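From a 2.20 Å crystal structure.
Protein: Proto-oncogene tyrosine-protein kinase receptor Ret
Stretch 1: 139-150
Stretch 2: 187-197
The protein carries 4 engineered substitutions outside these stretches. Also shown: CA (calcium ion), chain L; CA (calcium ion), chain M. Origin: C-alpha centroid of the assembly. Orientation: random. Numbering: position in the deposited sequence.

Stretch 1 (139-150) HITENREPGALR
Stretch 2, residues 187-197: LVVTAQVDREE

Strand 147-150 runs antiparallel to strand 187-189, their axes 135° apart. V189 N donates to G147 O (2.8 Å) and G147 N to V189 O (3.0 Å). A148 and V188 form a non-hydrogen-bonded pair, CA to CA 4.0 Å. A beta bulge follows: L149 N (2.7 Å) and R150 N (3.2 Å) both donate to L187 O, and L187 N returns to R150 O (2.7 Å). L149 has phi/psi -124/-40, off the extended form.

L149 and L187 share one rotamer (chi1 t, chi2 p), and their CD2 atoms meet at 3.9 Å. V188 (m) sets CG1 4.2 Å from A148 CB. I140 (p, t) extends CD1 to 3.8 Å from V189 CG2 and 4.2 Å from V193 CG2; V189 is p, V193 m. P146 CB lies 3.0 Å from V189 O.

In the loops, N143, at phi/psi 59/40, donates N to V193 O (3.0 Å). Water 2 bridges R144 O (3.0 Å) and A191 O (2.9 Å).

E142 (p, t, chi3 -16°) splits its carboxylate between two calcium ions: OE1 to chain L (2.3 Å), OE2 to chain M (2.4 Å). E196 (m, p) does likewise, and D194 OD1 (t) joins chain L at 2.3 Å. Calcium offsets the carboxylates' repulsion. E142 OE1 also accepts R195 N (3.0 Å).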

# COMPACT_ATOMS: atom_id res chain seq x y z
N HIS A 139 21.90 -35.56 13.27
CA HIS A 139 21.66 -34.76 12.08
C HIS A 139 22.84 -34.93 11.17
O HIS A 139 23.97 -35.08 11.65
CB HIS A 139 21.45 -33.28 12.41
CG HIS A 139 22.58 -32.66 13.17
ND1 HIS A 139 23.75 -32.24 12.57
CD2 HIS A 139 22.73 -32.40 14.49
CE1 HIS A 139 24.57 -31.74 13.48
NE2 HIS A 139 23.98 -31.83 14.66
N ILE A 140 22.59 -34.95 9.87
CA ILE A 140 23.65 -34.86 8.88
C ILE A 140 23.24 -33.80 7.87
O ILE A 140 22.08 -33.41 7.78
CB ILE A 140 23.91 -36.22 8.20
CG1 ILE A 140 22.59 -36.75 7.65
CG2 ILE A 140 24.42 -37.23 9.17
CD1 ILE A 140 22.74 -38.00 6.84
N THR A 141 24.21 -33.35 7.09
CA THR A 141 23.92 -32.41 6.02
C THR A 141 23.79 -33.17 4.71
O THR A 141 24.44 -34.20 4.51
CB THR A 141 24.99 -31.33 5.93
OG1 THR A 141 25.09 -30.67 7.19
CG2 THR A 141 24.63 -30.28 4.84
N GLU A 142 22.93 -32.67 3.83
CA GLU A 142 22.76 -33.28 2.51
C GLU A 142 24.09 -33.22 1.73
O GLU A 142 25.02 -32.49 2.08
CB GLU A 142 21.63 -32.56 1.76
CG GLU A 142 21.93 -31.10 1.47
CD GLU A 142 21.00 -30.47 0.45
OE1 GLU A 142 20.31 -31.19 -0.30
OE2 GLU A 142 20.98 -29.23 0.41
N ASN A 143 24.18 -34.06 0.70
CA ASN A 143 25.32 -34.04 -0.26
C ASN A 143 26.67 -34.28 0.42
O ASN A 143 27.67 -33.65 0.08
CB ASN A 143 25.39 -32.73 -1.04
CG ASN A 143 24.10 -32.39 -1.74
OD1 ASN A 143 23.36 -33.27 -2.16
ND2 ASN A 143 23.82 -31.10 -1.86
N ARG A 144 26.71 -35.20 1.39
CA ARG A 144 27.92 -35.46 2.15
C ARG A 144 28.28 -36.94 2.09
O ARG A 144 27.43 -37.80 1.85
CB ARG A 144 27.76 -35.06 3.63
CG ARG A 144 27.69 -33.59 3.89
CD ARG A 144 28.99 -32.92 3.53
NE ARG A 144 28.96 -31.52 3.93
CZ ARG A 144 28.52 -30.53 3.16
NH1 ARG A 144 28.08 -30.77 1.94
NH2 ARG A 144 28.53 -29.29 3.63
N GLU A 145 29.54 -37.20 2.41
CA GLU A 145 30.11 -38.54 2.35
C GLU A 145 29.48 -39.47 3.39
O GLU A 145 29.40 -39.13 4.58
CB GLU A 145 31.63 -38.45 2.58
CG GLU A 145 32.26 -39.69 3.24
CD GLU A 145 33.59 -40.08 2.59
OE1 GLU A 145 33.71 -39.92 1.36
OE2 GLU A 145 34.50 -40.56 3.30
N PRO A 146 29.07 -40.67 2.98
CA PRO A 146 28.55 -41.66 3.94
C PRO A 146 29.55 -41.95 5.05
O PRO A 146 30.76 -41.76 4.90
CB PRO A 146 28.33 -42.91 3.08
CG PRO A 146 28.42 -42.45 1.64
CD PRO A 146 29.23 -41.20 1.62
N GLY A 147 29.03 -42.42 6.18
CA GLY A 147 29.89 -42.59 7.34
C GLY A 147 29.12 -43.05 8.55
O GLY A 147 27.88 -43.03 8.58
N ALA A 148 29.88 -43.49 9.55
CA ALA A 148 29.26 -43.88 10.80
C ALA A 148 28.62 -42.66 11.42
O ALA A 148 29.08 -41.53 11.26
CB ALA A 148 30.27 -44.49 11.76
N LEU A 149 27.56 -42.90 12.12
CA LEU A 149 26.73 -41.85 12.66
C LEU A 149 26.56 -41.94 14.16
O LEU A 149 26.56 -40.92 14.84
CB LEU A 149 25.37 -41.91 11.97
CG LEU A 149 24.33 -40.89 12.32
CD1 LEU A 149 24.85 -39.58 11.77
CD2 LEU A 149 23.06 -41.31 11.61
N ARG A 150 26.39 -43.14 14.69
CA ARG A 150 26.17 -43.30 16.12
C ARG A 150 26.63 -44.70 16.51
O ARG A 150 26.30 -45.67 15.82
CB ARG A 150 24.69 -43.08 16.49
CG ARG A 150 24.31 -43.52 17.95
CD ARG A 150 22.91 -43.05 18.36
NE ARG A 150 22.91 -41.60 18.19
CZ ARG A 150 22.01 -40.75 18.68
NH1 ARG A 150 20.95 -41.17 19.36
NH2 ARG A 150 22.19 -39.44 18.47
N LEU A 187 25.50 -47.34 13.83
CA LEU A 187 24.58 -46.89 12.80
C LEU A 187 25.35 -46.05 11.79
O LEU A 187 26.11 -45.16 12.17
CB LEU A 187 23.46 -46.08 13.43
CG LEU A 187 22.41 -45.46 12.53
CD1 LEU A 187 21.52 -46.54 11.86
CD2 LEU A 187 21.60 -44.49 13.37
N VAL A 188 25.19 -46.35 10.50
CA VAL A 188 25.93 -45.65 9.46
C VAL A 188 24.97 -45.09 8.41
O VAL A 188 23.90 -45.65 8.16
CB VAL A 188 26.95 -46.56 8.78
CG1 VAL A 188 27.81 -47.31 9.80
CG2 VAL A 188 26.21 -47.51 7.85
N VAL A 189 25.35 -43.97 7.78
CA VAL A 189 24.62 -43.49 6.61
C VAL A 189 25.34 -44.01 5.38
O VAL A 189 26.57 -43.87 5.26
CB VAL A 189 24.51 -41.95 6.61
CG1 VAL A 189 25.87 -41.26 6.54
CG2 VAL A 189 23.59 -41.49 5.46
N THR A 190 24.60 -44.67 4.49
CA THR A 190 25.20 -45.44 3.42
C THR A 190 25.31 -44.67 2.11
O THR A 190 26.03 -45.11 1.21
CB THR A 190 24.40 -46.74 3.21
OG1 THR A 190 23.01 -46.44 3.03
CG2 THR A 190 24.55 -47.67 4.40
N ALA A 191 24.65 -43.51 1.98
CA ALA A 191 24.70 -42.73 0.75
C ALA A 191 24.56 -41.24 1.07
O ALA A 191 24.18 -40.85 2.17
CB ALA A 191 23.60 -43.17 -0.22
N GLN A 192 24.88 -40.41 0.08
CA GLN A 192 24.52 -39.00 0.15
C GLN A 192 23.01 -38.87 0.06
O GLN A 192 22.35 -39.63 -0.67
CB GLN A 192 25.19 -38.18 -0.96
CG GLN A 192 26.72 -38.20 -0.98
CD GLN A 192 27.32 -37.15 -1.91
OE1 GLN A 192 26.63 -36.61 -2.78
NE2 GLN A 192 28.60 -36.85 -1.74
N VAL A 193 22.46 -37.91 0.79
CA VAL A 193 21.02 -37.69 0.79
C VAL A 193 20.74 -36.28 0.24
O VAL A 193 21.65 -35.49 -0.00
CB VAL A 193 20.43 -37.90 2.20
CG1 VAL A 193 20.79 -39.29 2.65
CG2 VAL A 193 20.99 -36.85 3.21
N ASP A 194 19.45 -36.01 0.01
CA ASP A 194 19.00 -34.78 -0.65
C ASP A 194 17.94 -34.16 0.25
O ASP A 194 16.83 -34.69 0.40
CB ASP A 194 18.47 -35.09 -2.06
CG ASP A 194 17.95 -33.83 -2.81
OD1 ASP A 194 18.16 -32.69 -2.34
OD2 ASP A 194 17.30 -33.98 -3.87
N ARG A 195 18.30 -33.04 0.88
CA ARG A 195 17.36 -32.37 1.77
C ARG A 195 16.06 -32.06 1.02
O ARG A 195 14.97 -32.15 1.58
CB ARG A 195 17.99 -31.10 2.34
CG ARG A 195 17.25 -30.49 3.55
CD ARG A 195 15.91 -29.84 3.20
NE ARG A 195 16.05 -28.78 2.21
CZ ARG A 195 15.09 -27.94 1.83
NH1 ARG A 195 13.88 -27.96 2.37
NH2 ARG A 195 15.35 -27.05 0.88
N GLU A 196 16.16 -31.73 -0.27
CA GLU A 196 14.98 -31.40 -1.07
C GLU A 196 14.09 -32.60 -1.34
O GLU A 196 12.93 -32.43 -1.70
CB GLU A 196 15.39 -30.75 -2.40
CG GLU A 196 15.65 -29.23 -2.32
CD GLU A 196 17.01 -28.86 -1.70
OE1 GLU A 196 18.00 -29.60 -1.92
OE2 GLU A 196 17.10 -27.82 -1.00
N GLU A 197 14.61 -33.81 -1.22
CA GLU A 197 13.73 -34.96 -1.34
C GLU A 197 13.12 -35.31 0.01
O GLU A 197 11.91 -35.59 0.08
CB GLU A 197 14.48 -36.17 -1.90
CA CA L . 19.71 -31.01 -2.48
CA CA M . 19.62 -27.57 -0.62
O HOH W 1 24.38 -36.36 2.67
O HOH W 2 25.26 -38.72 3.73
O HOH W 3 19.07 -30.66 -4.70
O HOH W 4 21.18 -32.76 -2.92